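Local coordinates for protein 2-methyl-3-hydroxypyridine-5-carboxylic acid oxygenase (Mesorhizobium loti, PDB 3ALJ) that probably catalyses the FAD-dependent, ring-opening oxygenation of 2-methyl-3-hydroxypyridine-5-carboxylic acid, a step in the bacterial breakdown of vitamin B6, at residues D156-K161 and V286-H291; S175-I180 and A228-P233; D268-T273 and M293-A298. All blocks are in the same frame, centred on the assembly; numbering follows the deposited sequence.

Interaction 1: residues D156-K161 and V286-H291; sequences DGVGSK and VGDAAH. With FAD (flavin-adenine dinucleotide), chain B.
The CG1 methyl of Val158 lies against Asp288, 3.9 Å from its CB, with the two side chains side by side and pointing the same way. A second apolar touch joins Ser160 CB and the methyl CB of Ala289 at 3.6 Å. No direct hydrogen bond links the two segments. Their backbones meet instead through a CA-H...O contact, Ala289 CA to Gly157 O at 3.1 Å, and through two bridging waters. One water accepts from Gly157 N and Ala289 N and donates to Val286 O and FAD O2P. The other accepts from Val158 N and donates to Asp288 OD2 and FAD O2A. Both phosphates of the cofactor are therefore tied to both segments. Asp288 also binds FAD directly. Its N donates to O2P at 2.8 Å, nearly straight at 161°, and its OD1 accepts from the ribityl O3' at 2.8 Å. Gly287-Asp288 fits the GD motif of flavin hydroxylases of the PHBH type. At Gly287 a CB would collide with O2P. On the other segment, Asp156 CB rests on the adenine, 3.4 Å from FAD C5A. Its OD1 takes the hydroxyl of Ser160 from above the carboxylate plane. Ser160 OG also receives Arg163 N, capping helix 161-166. Arg163 reaches the carbonyls of both Val158 and Ala289. The contact thus joins the loop between strand 151-154 and helix 161-166 to the short helix 288-291, with helices 300-314 and 321-349 packed against Val286 and His291.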
loop_
_atom_site.group_PDB
_atom_site.type_symbol
_atom_site.label_atom_id
_atom_site.label_comp_id
_atom_site.label_asym_id
_atom_site.label_seq_id
_atom_site.Cartn_x
_atom_site.Cartn_y
_atom_site.Cartn_z
ATOM N N ASP A 156 9.960 -1.506 8.394
ATOM C CA ASP A 156 10.905 -2.078 7.417
ATOM C C ASP A 156 10.437 -3.222 6.633
ATOM O O ASP A 156 11.228 -4.063 6.197
ATOM C CB ASP A 156 12.288 -2.292 8.177
ATOM C CG ASP A 156 12.154 -3.049 9.466
ATOM O OD1 ASP A 156 11.126 -3.049 10.201
ATOM O OD2 ASP A 156 13.208 -3.716 9.853
ATOM N N GLY A 157 9.120 -3.229 6.369
ATOM C CA GLY A 157 8.600 -4.116 5.335
ATOM C C GLY A 157 8.361 -5.574 5.770
ATOM O O GLY A 157 8.606 -5.942 6.901
ATOM N N VAL A 158 7.951 -6.436 4.827
ATOM C CA VAL A 158 7.574 -7.813 5.155
ATOM C C VAL A 158 8.751 -8.577 5.716
ATOM O O VAL A 158 8.526 -9.486 6.492
ATOM C CB VAL A 158 7.113 -8.586 3.862
ATOM C CG1 VAL A 158 5.797 -8.187 3.413
ATOM C CG2 VAL A 158 8.130 -8.477 2.728
ATOM N N GLY A 159 9.997 -8.174 5.294
ATOM C CA GLY A 159 11.244 -8.841 5.854
ATOM C C GLY A 159 11.832 -8.071 7.014
ATOM O O GLY A 159 13.035 -8.236 7.258
ATOM N N SER A 160 11.054 -7.297 7.775
ATOM C CA SER A 160 11.566 -6.466 8.897
ATOM C C SER A 160 12.580 -7.191 9.797
ATOM O O SER A 160 12.280 -8.253 10.424
ATOM C CB SER A 160 10.338 -6.201 9.823
ATOM O OG SER A 160 10.707 -5.528 10.972
ATOM N N LYS A 161 13.720 -6.547 9.856
ATOM C CA LYS A 161 14.762 -6.979 10.792
ATOM C C LYS A 161 14.571 -6.415 12.155
ATOM O O LYS A 161 15.043 -7.012 13.143
ATOM C CB LYS A 161 16.180 -6.626 10.216
ATOM C CG LYS A 161 16.607 -7.611 9.071
ATOM C CD LYS A 161 18.020 -7.228 8.532
ATOM C CE LYS A 161 18.336 -8.170 7.405
ATOM N NZ LYS A 161 19.750 -7.836 7.054
ATOM N N VAL A 286 5.082 -1.395 12.289
ATOM C CA VAL A 286 4.007 -0.643 11.509
ATOM C C VAL A 286 4.048 -1.123 10.095
ATOM O O VAL A 286 5.158 -1.173 9.524
ATOM C CB VAL A 286 4.221 0.905 11.536
ATOM C CG1 VAL A 286 4.162 1.423 13.062
ATOM C CG2 VAL A 286 5.402 1.457 10.620
ATOM N N GLY A 287 2.915 -1.347 9.447
ATOM C CA GLY A 287 2.945 -1.595 8.022
ATOM C C GLY A 287 3.158 -3.064 7.716
ATOM O O GLY A 287 2.726 -3.921 8.505
ATOM N N ASP A 288 3.763 -3.342 6.558
ATOM C CA ASP A 288 3.920 -4.728 6.161
ATOM C C ASP A 288 4.850 -5.539 7.175
ATOM O O ASP A 288 4.786 -6.788 7.162
ATOM C CB ASP A 288 4.614 -4.786 4.793
ATOM C CG ASP A 288 3.629 -4.613 3.610
ATOM O OD1 ASP A 288 2.451 -4.308 3.844
ATOM O OD2 ASP A 288 4.117 -4.818 2.478
ATOM N N ALA A 289 5.632 -4.837 7.967
ATOM C CA ALA A 289 6.406 -5.512 9.032
ATOM C C ALA A 289 5.452 -6.292 9.956
ATOM O O ALA A 289 5.863 -7.299 10.576
ATOM C CB ALA A 289 7.191 -4.492 9.838
ATOM N N ALA A 290 4.220 -5.762 10.127
ATOM C CA ALA A 290 3.265 -6.337 11.066
ATOM C C ALA A 290 2.113 -7.037 10.420
ATOM O O ALA A 290 1.523 -7.948 11.015
ATOM C CB ALA A 290 2.762 -5.238 12.006
ATOM N N HIS A 291 1.647 -6.530 9.239
ATOM C CA HIS A 291 0.297 -6.962 8.774
ATOM C C HIS A 291 0.175 -6.926 7.263
ATOM O O HIS A 291 -0.864 -6.591 6.709
ATOM C CB HIS A 291 -0.772 -6.043 9.465
ATOM C CG HIS A 291 -0.595 -4.592 9.199
ATOM N ND1 HIS A 291 -0.724 -4.023 7.945
ATOM C CD2 HIS A 291 -0.333 -3.573 10.055
ATOM C CE1 HIS A 291 -0.525 -2.698 8.062
ATOM N NE2 HIS A 291 -0.274 -2.406 9.299
HETATM P PA FAD B . 7.351 -1.042 2.188
HETATM O O1A FAD B . 6.547 -0.212 1.237
HETATM O O2A FAD B . 7.791 -2.331 1.798
HETATM O O5B FAD B . 8.596 -0.144 2.596
HETATM C C5B FAD B . 9.631 -0.654 3.500
HETATM C C4B FAD B . 10.806 0.243 3.168
HETATM O O4B FAD B . 11.803 -0.218 4.144
HETATM C C3B FAD B . 11.430 0.016 1.841
HETATM O O3B FAD B . 11.751 1.266 1.196
HETATM C C2B FAD B . 12.674 -0.889 2.163
HETATM O O2B FAD B . 13.761 -0.715 1.239
HETATM C C1B FAD B . 13.129 -0.376 3.490
HETATM N N9A FAD B . 13.735 -1.360 4.328
HETATM C C8A FAD B . 13.538 -2.722 4.375
HETATM N N7A FAD B . 14.246 -3.287 5.365
HETATM C C5A FAD B . 14.936 -2.252 5.975
HETATM C C6A FAD B . 15.750 -2.205 7.104
HETATM N N6A FAD B . 16.073 -3.356 7.785
HETATM N N1A FAD B . 16.226 -1.006 7.448
HETATM C C2A FAD B . 15.959 0.114 6.766
HETATM N N3A FAD B . 15.138 0.148 5.676
HETATM C C4A FAD B . 14.618 -1.060 5.327
HETATM N N1 FAD B . -1.852 -1.072 -0.806
HETATM C C2 FAD B . -2.745 -0.112 -0.965
HETATM O O2 FAD B . -3.071 0.670 -0.058
HETATM N N3 FAD B . -3.382 0.046 -2.196
HETATM C C4 FAD B . -3.071 -0.763 -3.290
HETATM O O4 FAD B . -3.571 -0.473 -4.440
HETATM C C4X FAD B . -2.146 -1.772 -3.084
HETATM N N5 FAD B . -1.874 -2.707 -4.141
HETATM C C5X FAD B . -1.001 -3.752 -3.904
HETATM C C6 FAD B . -0.792 -4.744 -4.877
HETATM C C7 FAD B . 0.122 -5.745 -4.670
HETATM C C7M FAD B . 0.340 -6.816 -5.778
HETATM C C8 FAD B . 0.800 -5.838 -3.472
HETATM C C8M FAD B . 1.809 -6.973 -3.185
HETATM C C9 FAD B . 0.598 -4.860 -2.489
HETATM C C9A FAD B . -0.348 -3.822 -2.679
HETATM N N10 FAD B . -0.612 -2.813 -1.652
HETATM C C10 FAD B . -1.529 -1.853 -1.860
HETATM C "C1'" FAD B . 0.110 -2.934 -0.297
HETATM C "C2'" FAD B . 1.277 -1.956 -0.267
HETATM O "O2'" FAD B . 2.151 -2.226 -1.383
HETATM C "C3'" FAD B . 2.113 -2.204 1.003
HETATM O "O3'" FAD B . 1.171 -2.596 2.071
HETATM C "C4'" FAD B . 2.822 -1.016 1.506
HETATM O "O4'" FAD B . 3.788 -0.639 0.484
HETATM C "C5'" FAD B . 3.602 -1.312 2.745
HETATM O "O5'" FAD B . 4.281 -0.128 3.150
HETATM P P FAD B . 5.418 -0.292 4.236
HETATM O O1P FAD B . 5.976 1.055 4.410
HETATM O O2P FAD B . 4.948 -1.052 5.437
HETATM O O3P FAD B . 6.502 -1.272 3.542
HETATM O O HOH W 1 6.606 -2.058 7.364
HETATM O O HOH W 2 6.897 -4.992 2.396
#

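Interaction 2: residues S175-I180 and A228-P233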
loop_
_atom_site.group_PDB
_atom_site.type_symbol
_atom_site.label_atom_id
_atom_site.label_comp_id
_atom_site.label_asym_id
_atom_site.label_seq_id
_atom_site.Cartn_x
_atom_site.Cartn_y
_atom_site.Cartn_z
ATOM N N SER A 175 3.170 -16.250 -1.772
ATOM C CA SER A 175 2.492 -17.004 -2.807
ATOM C C SER A 175 3.408 -17.450 -3.949
ATOM O O SER A 175 4.465 -16.839 -4.191
ATOM C CB SER A 175 1.395 -16.128 -3.424
ATOM O OG SER A 175 0.507 -16.969 -4.129
ATOM N N LYS A 176 2.981 -18.516 -4.623
ATOM C CA LYS A 176 3.574 -18.815 -5.959
ATOM C C LYS A 176 2.971 -17.915 -7.020
ATOM O O LYS A 176 3.664 -17.578 -8.014
ATOM C CB LYS A 176 3.272 -20.273 -6.342
ATOM C CG LYS A 176 3.917 -21.387 -5.431
ATOM C CD LYS A 176 5.316 -21.119 -4.951
ATOM C CE LYS A 176 6.011 -22.448 -4.482
ATOM N NZ LYS A 176 7.534 -22.290 -4.351
ATOM N N ASP A 177 1.691 -17.540 -6.857
ATOM C CA ASP A 177 1.112 -16.627 -7.858
ATOM C C ASP A 177 1.343 -15.154 -7.507
ATOM O O ASP A 177 1.825 -14.744 -6.460
ATOM C CB ASP A 177 -0.401 -16.911 -7.973
ATOM C CG ASP A 177 -0.701 -18.293 -8.520
ATOM O OD1 ASP A 177 -0.001 -18.844 -9.431
ATOM O OD2 ASP A 177 -1.747 -18.839 -8.089
ATOM N N GLY A 178 1.223 -14.386 -8.613
ATOM C CA GLY A 178 1.475 -12.928 -8.527
ATOM C C GLY A 178 0.995 -12.242 -9.814
ATOM O O GLY A 178 0.002 -12.664 -10.434
ATOM N N LEU A 179 1.610 -11.123 -10.131
ATOM C CA LEU A 179 1.106 -10.340 -11.231
ATOM C C LEU A 179 2.146 -9.374 -11.621
ATOM O O LEU A 179 3.246 -9.243 -11.000
ATOM C CB LEU A 179 -0.087 -9.526 -10.687
ATOM C CG LEU A 179 0.181 -8.303 -9.771
ATOM C CD1 LEU A 179 -1.157 -7.504 -9.736
ATOM C CD2 LEU A 179 0.796 -8.588 -8.459
ATOM N N ILE A 180 1.845 -8.741 -12.713
ATOM C CA ILE A 180 2.806 -7.837 -13.402
ATOM C C ILE A 180 2.177 -6.472 -13.364
ATOM O O ILE A 180 1.130 -6.237 -14.015
ATOM C CB ILE A 180 3.037 -8.303 -14.857
ATOM C CG1 ILE A 180 3.578 -9.716 -14.846
ATOM C CG2 ILE A 180 4.042 -7.294 -15.484
ATOM C CD1 ILE A 180 3.375 -10.432 -16.272
ATOM N N ALA A 228 -2.016 -13.569 -14.085
ATOM C CA ALA A 228 -2.203 -14.940 -14.559
ATOM C C ALA A 228 -1.434 -15.811 -13.589
ATOM O O ALA A 228 -0.460 -15.335 -12.948
ATOM C CB ALA A 228 -1.575 -15.066 -15.934
ATOM N N PRO A 229 -1.854 -17.073 -13.478
ATOM C CA PRO A 229 -1.223 -17.969 -12.508
ATOM C C PRO A 229 0.254 -18.263 -12.939
ATOM O O PRO A 229 0.615 -18.219 -14.121
ATOM C CB PRO A 229 -1.992 -19.273 -12.703
ATOM C CG PRO A 229 -3.241 -18.920 -13.440
ATOM C CD PRO A 229 -2.980 -17.717 -14.185
ATOM N N ALA A 230 1.079 -18.527 -11.935
ATOM C CA ALA A 230 2.506 -18.795 -12.216
ATOM C C ALA A 230 2.640 -20.067 -13.038
ATOM O O ALA A 230 3.629 -20.150 -13.820
ATOM C CB ALA A 230 3.270 -18.994 -10.898
ATOM N N ALA A 231 1.695 -20.986 -12.923
ATOM C CA ALA A 231 1.676 -22.194 -13.776
ATOM C C ALA A 231 1.442 -21.914 -15.273
ATOM O O ALA A 231 1.559 -22.837 -16.116
ATOM C CB ALA A 231 0.631 -23.199 -13.203
ATOM N N ASP A 232 1.101 -20.679 -15.677
ATOM C CA ASP A 232 0.872 -20.304 -17.035
ATOM C C ASP A 232 2.148 -19.669 -17.519
ATOM O O ASP A 232 2.442 -18.511 -17.176
ATOM C CB ASP A 232 -0.338 -19.360 -17.129
ATOM C CG ASP A 232 -0.438 -18.692 -18.509
ATOM O OD1 ASP A 232 0.323 -18.967 -19.483
ATOM O OD2 ASP A 232 -1.394 -17.881 -18.697
ATOM N N PRO A 233 2.955 -20.397 -18.359
ATOM C CA PRO A 233 4.268 -19.834 -18.667
ATOM C C PRO A 233 4.227 -18.581 -19.562
ATOM O O PRO A 233 5.166 -17.777 -19.546
ATOM C CB PRO A 233 4.964 -21.034 -19.393
ATOM C CG PRO A 233 3.882 -21.794 -20.029
ATOM C CD PRO A 233 2.750 -21.737 -18.981
HETATM O O HOH W 3 0.183 -21.267 -10.479
#
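This is a small polar contact at the end of two neighbouring strands of the large mixed sheet, where strand 170-185 passes the loop leaving strand 221-228. It is partly buried. The main link is one side chain to backbone hydrogen bond: Ala230 N donates to Asp177 OD1 at 2.7 Å, with an N-H...O angle of 170°. The N-H reaches the oxygen on its anti side, 29° out of the carboxylate plane. Asp177 holds CG anti to its own carbonyl carbon (chi1 -65°), which carries OD1 across to the loop. The same oxygen takes a second bond from a water at 2.6 Å. That water accepts from Ala231 N at 2.9 Å. One carboxylate oxygen thus serves two successive amides of the loop, the first directly and the second through water. These amides belong to a type I turn from Pro229 to Asp232, closed by Asp232 N on Pro229 O. Carbon atoms fill in around the bond. Pro229 CA lies 3.4 Å from Asp177 OD1, and the Ala230 methyl CB sits 3.2 Å from Lys176 O. Nearby, the hydroxyl of Tyr267 accompanies the contact, bonding to Ala228 O and weakly to Gly178 N. The chain turns a corner at Lys176, just before Asp177. Leu179, further along the strand, touches FAD. The acceptor is a carboxylate and the donors are neutral N-H groups, and no cation of the two segments pairs with OD1. The negative charge is thus probably eased by the dipoles of the turn amides and by the water.

Interaction 3: residues D268-T273 and M293-A298. With FAD (flavin-adenine dinucleotide), chain B.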
loop_
_atom_site.group_PDB
_atom_site.type_symbol
_atom_site.label_atom_id
_atom_site.label_comp_id
_atom_site.label_asym_id
_atom_site.label_seq_id
_atom_site.Cartn_x
_atom_site.Cartn_y
_atom_site.Cartn_z
ATOM N N ASP A 268 5.612 -10.120 -9.648
ATOM C CA ASP A 268 5.778 -9.966 -8.155
ATOM C C ASP A 268 4.722 -10.842 -7.473
ATOM O O ASP A 268 3.628 -10.986 -7.938
ATOM C CB ASP A 268 5.577 -8.529 -7.683
ATOM C CG ASP A 268 6.681 -7.589 -8.175
ATOM O OD1 ASP A 268 7.843 -8.045 -8.152
ATOM O OD2 ASP A 268 6.273 -6.446 -8.478
ATOM N N LYS A 269 5.093 -11.457 -6.377
ATOM C CA LYS A 269 4.267 -12.404 -5.644
ATOM C C LYS A 269 3.599 -11.728 -4.514
ATOM O O LYS A 269 4.050 -10.690 -3.992
ATOM C CB LYS A 269 5.149 -13.535 -5.012
ATOM C CG LYS A 269 6.105 -14.073 -5.936
ATOM C CD LYS A 269 5.469 -14.670 -7.126
ATOM C CE LYS A 269 6.602 -15.432 -7.891
ATOM N NZ LYS A 269 7.560 -14.411 -8.570
ATOM N N TYR A 270 2.453 -12.302 -4.194
ATOM C CA TYR A 270 1.748 -11.876 -3.006
ATOM C C TYR A 270 2.378 -12.362 -1.724
ATOM O O TYR A 270 3.064 -13.390 -1.690
ATOM C CB TYR A 270 0.279 -12.363 -3.025
ATOM C CG TYR A 270 -0.435 -12.045 -4.325
ATOM C CD1 TYR A 270 -0.803 -12.996 -5.229
ATOM C CD2 TYR A 270 -0.702 -10.702 -4.602
ATOM C CE1 TYR A 270 -1.453 -12.658 -6.405
ATOM C CE2 TYR A 270 -1.362 -10.312 -5.748
ATOM C CZ TYR A 270 -1.751 -11.288 -6.625
ATOM O OH TYR A 270 -2.464 -10.928 -7.809
ATOM N N GLU A 271 2.223 -11.585 -0.665
ATOM C CA GLU A 271 2.887 -12.013 0.586
ATOM C C GLU A 271 2.189 -11.449 1.756
ATOM O O GLU A 271 1.743 -10.276 1.783
ATOM C CB GLU A 271 4.334 -11.598 0.577
ATOM C CG GLU A 271 5.099 -11.950 1.875
ATOM C CD GLU A 271 6.657 -11.742 1.731
ATOM O OE1 GLU A 271 7.105 -11.226 0.676
ATOM O OE2 GLU A 271 7.327 -12.097 2.745
ATOM N N THR A 272 2.066 -12.277 2.799
ATOM C CA THR A 272 1.372 -11.827 3.986
ATOM C C THR A 272 2.094 -12.066 5.238
ATOM O O THR A 272 2.989 -12.979 5.310
ATOM C CB THR A 272 -0.047 -12.531 4.109
ATOM O OG1 THR A 272 0.135 -13.967 4.251
ATOM C CG2 THR A 272 -0.906 -12.305 2.863
ATOM N N THR A 273 1.823 -11.277 6.264
ATOM C CA THR A 273 2.407 -11.443 7.664
ATOM C C THR A 273 1.315 -11.203 8.656
ATOM O O THR A 273 0.479 -10.297 8.520
ATOM C CB THR A 273 3.632 -10.464 7.992
ATOM O OG1 THR A 273 3.200 -9.098 7.751
ATOM C CG2 THR A 273 4.749 -10.679 7.003
ATOM N N MET A 293 -0.862 -8.046 3.687
ATOM C CA MET A 293 -2.132 -8.675 3.374
ATOM C C MET A 293 -2.340 -8.874 1.895
ATOM O O MET A 293 -1.593 -8.306 1.087
ATOM C CB MET A 293 -3.247 -7.878 4.047
ATOM C CG MET A 293 -3.442 -6.489 3.438
ATOM S SD MET A 293 -4.847 -5.602 4.197
ATOM C CE MET A 293 -4.029 -5.007 5.711
ATOM N N CYS A 294 -3.328 -9.660 1.552
ATOM C CA CYS A 294 -3.697 -9.738 0.166
ATOM C C CYS A 294 -4.214 -8.404 -0.355
ATOM O O CYS A 294 -4.869 -7.700 0.402
ATOM C CB CYS A 294 -4.812 -10.793 -0.028
ATOM S SG CYS A 294 -4.192 -12.502 0.404
ATOM N N PRO A 295 -3.903 -8.049 -1.599
ATOM C CA PRO A 295 -4.285 -6.712 -2.097
ATOM C C PRO A 295 -5.671 -6.569 -2.718
ATOM O O PRO A 295 -5.980 -5.485 -3.235
ATOM C CB PRO A 295 -3.171 -6.419 -3.115
ATOM C CG PRO A 295 -2.897 -7.763 -3.739
ATOM C CD PRO A 295 -2.889 -8.722 -2.500
ATOM N N ALA A 296 -6.542 -7.578 -2.483
ATOM C CA ALA A 296 -7.881 -7.481 -3.097
ATOM C C ALA A 296 -8.618 -6.223 -2.741
ATOM O O ALA A 296 -9.339 -5.668 -3.599
ATOM C CB ALA A 296 -8.751 -8.755 -2.716
ATOM N N LEU A 297 -8.571 -5.787 -1.486
ATOM C CA LEU A 297 -9.274 -4.573 -1.085
ATOM C C LEU A 297 -8.476 -3.324 -1.154
ATOM O O LEU A 297 -8.973 -2.236 -0.771
ATOM C CB LEU A 297 -9.912 -4.743 0.328
ATOM C CG LEU A 297 -10.948 -5.841 0.459
ATOM C CD1 LEU A 297 -11.304 -5.878 2.037
ATOM C CD2 LEU A 297 -12.140 -5.509 -0.491
ATOM N N ALA A 298 -7.224 -3.437 -1.680
ATOM C CA ALA A 298 -6.343 -2.263 -1.874
ATOM C C ALA A 298 -6.280 -1.423 -0.601
ATOM O O ALA A 298 -6.470 -0.218 -0.579
ATOM C CB ALA A 298 -6.836 -1.404 -3.110
HETATM P PA FAD B . 7.351 -1.042 2.188
HETATM O O1A FAD B . 6.547 -0.212 1.237
HETATM O O2A FAD B . 7.791 -2.331 1.798
HETATM O O5B FAD B . 8.596 -0.144 2.596
HETATM C C5B FAD B . 9.631 -0.654 3.500
HETATM C C4B FAD B . 10.806 0.243 3.168
HETATM O O4B FAD B . 11.803 -0.218 4.144
HETATM C C3B FAD B . 11.430 0.016 1.841
HETATM O O3B FAD B . 11.751 1.266 1.196
HETATM C C2B FAD B . 12.674 -0.889 2.163
HETATM O O2B FAD B . 13.761 -0.715 1.239
HETATM C C1B FAD B . 13.129 -0.376 3.490
HETATM N N9A FAD B . 13.735 -1.360 4.328
HETATM C C8A FAD B . 13.538 -2.722 4.375
HETATM N N7A FAD B . 14.246 -3.287 5.365
HETATM C C5A FAD B . 14.936 -2.252 5.975
HETATM C C6A FAD B . 15.750 -2.205 7.104
HETATM N N6A FAD B . 16.073 -3.356 7.785
HETATM N N1A FAD B . 16.226 -1.006 7.448
HETATM C C2A FAD B . 15.959 0.114 6.766
HETATM N N3A FAD B . 15.138 0.148 5.676
HETATM C C4A FAD B . 14.618 -1.060 5.327
HETATM N N1 FAD B . -1.852 -1.072 -0.806
HETATM C C2 FAD B . -2.745 -0.112 -0.965
HETATM O O2 FAD B . -3.071 0.670 -0.058
HETATM N N3 FAD B . -3.382 0.046 -2.196
HETATM C C4 FAD B . -3.071 -0.763 -3.290
HETATM O O4 FAD B . -3.571 -0.473 -4.440
HETATM C C4X FAD B . -2.146 -1.772 -3.084
HETATM N N5 FAD B . -1.874 -2.707 -4.141
HETATM C C5X FAD B . -1.001 -3.752 -3.904
HETATM C C6 FAD B . -0.792 -4.744 -4.877
HETATM C C7 FAD B . 0.122 -5.745 -4.670
HETATM C C7M FAD B . 0.340 -6.816 -5.778
HETATM C C8 FAD B . 0.800 -5.838 -3.472
HETATM C C8M FAD B . 1.809 -6.973 -3.185
HETATM C C9 FAD B . 0.598 -4.860 -2.489
HETATM C C9A FAD B . -0.348 -3.822 -2.679
HETATM N N10 FAD B . -0.612 -2.813 -1.652
HETATM C C10 FAD B . -1.529 -1.853 -1.860
HETATM C "C1'" FAD B . 0.110 -2.934 -0.297
HETATM C "C2'" FAD B . 1.277 -1.956 -0.267
HETATM O "O2'" FAD B . 2.151 -2.226 -1.383
HETATM C "C3'" FAD B . 2.113 -2.204 1.003
HETATM O "O3'" FAD B . 1.171 -2.596 2.071
HETATM C "C4'" FAD B . 2.822 -1.016 1.506
HETATM O "O4'" FAD B . 3.788 -0.639 0.484
HETATM C "C5'" FAD B . 3.602 -1.312 2.745
HETATM O "O5'" FAD B . 4.281 -0.128 3.150
HETATM P P FAD B . 5.418 -0.292 4.236
HETATM O O1P FAD B . 5.976 1.055 4.410
HETATM O O2P FAD B . 4.948 -1.052 5.437
HETATM O O3P FAD B . 6.502 -1.272 3.542
HETATM O O HOH W 4 0.274 -9.272 -0.996
#
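A proline, a tyrosine and the flavin meet at one corner: Pro295 CB lies 3.4 Å from FAD C6, while its CG meets Tyr270 CE2 at 3.6 Å. The two side chains cross at about a right angle. Pro295 CD adds a touch on Tyr270 CD2, also at 3.6 Å. The tyrosine keeps CG anti to its carbonyl carbon (chi1 -50°), which leaves CE2 beside both the proline and the dimethyl end of the flavin, 3.9 Å from FAD C7M. An alanine in place of Tyr270 is likely to leave Pro295 and the C7M methyl without this shared neighbour. In this fold, as in related flavin hydroxylases, edge strand 267-275 meets the loop that leads into helix 300-314 and runs beside the isoalloxazine ring. Further along that loop, Ala298 CB packs on FAD O4 at 3.6 Å. No direct hydrogen bond joins the segments. One water bridges them, accepting from Glu271 N and donating to Met293 O, each at 3.0 Å. Thr272 turns its CG2 methyl to the backbone at Met293 and Cys294. Cys294 SG, 4.1 Å from that methyl, carries a covalently linked beta-mercaptoethanol, probably from crystallisation.

How the interactions relate
Interaction 1 is the buried one, at the phosphates and adenine of FAD. Interaction 3 is closest to the chain centre, yet its residues are mostly only partly buried, beside the flavin ring. Interaction 2 is partly buried at the periphery, about 23 Å from interaction 1 between centres. Interactions 2 and 3 share a sheet: strands 170-185 and 267-275 are neighbours, with backbone hydrogen bonds joining Leu179 to Asp268 and Ser175 to Tyr270. Interactions 1 and 3 meet where Thr273 OG1 hydrogen-bonds Asp288 O, and their segments alternate along the chain. The chemistry follows position. Water and amides serve the phosphates in interaction 1, carbon contacts join a tyrosine and a proline in interaction 3, and a carboxylate holds a turn in interaction 2.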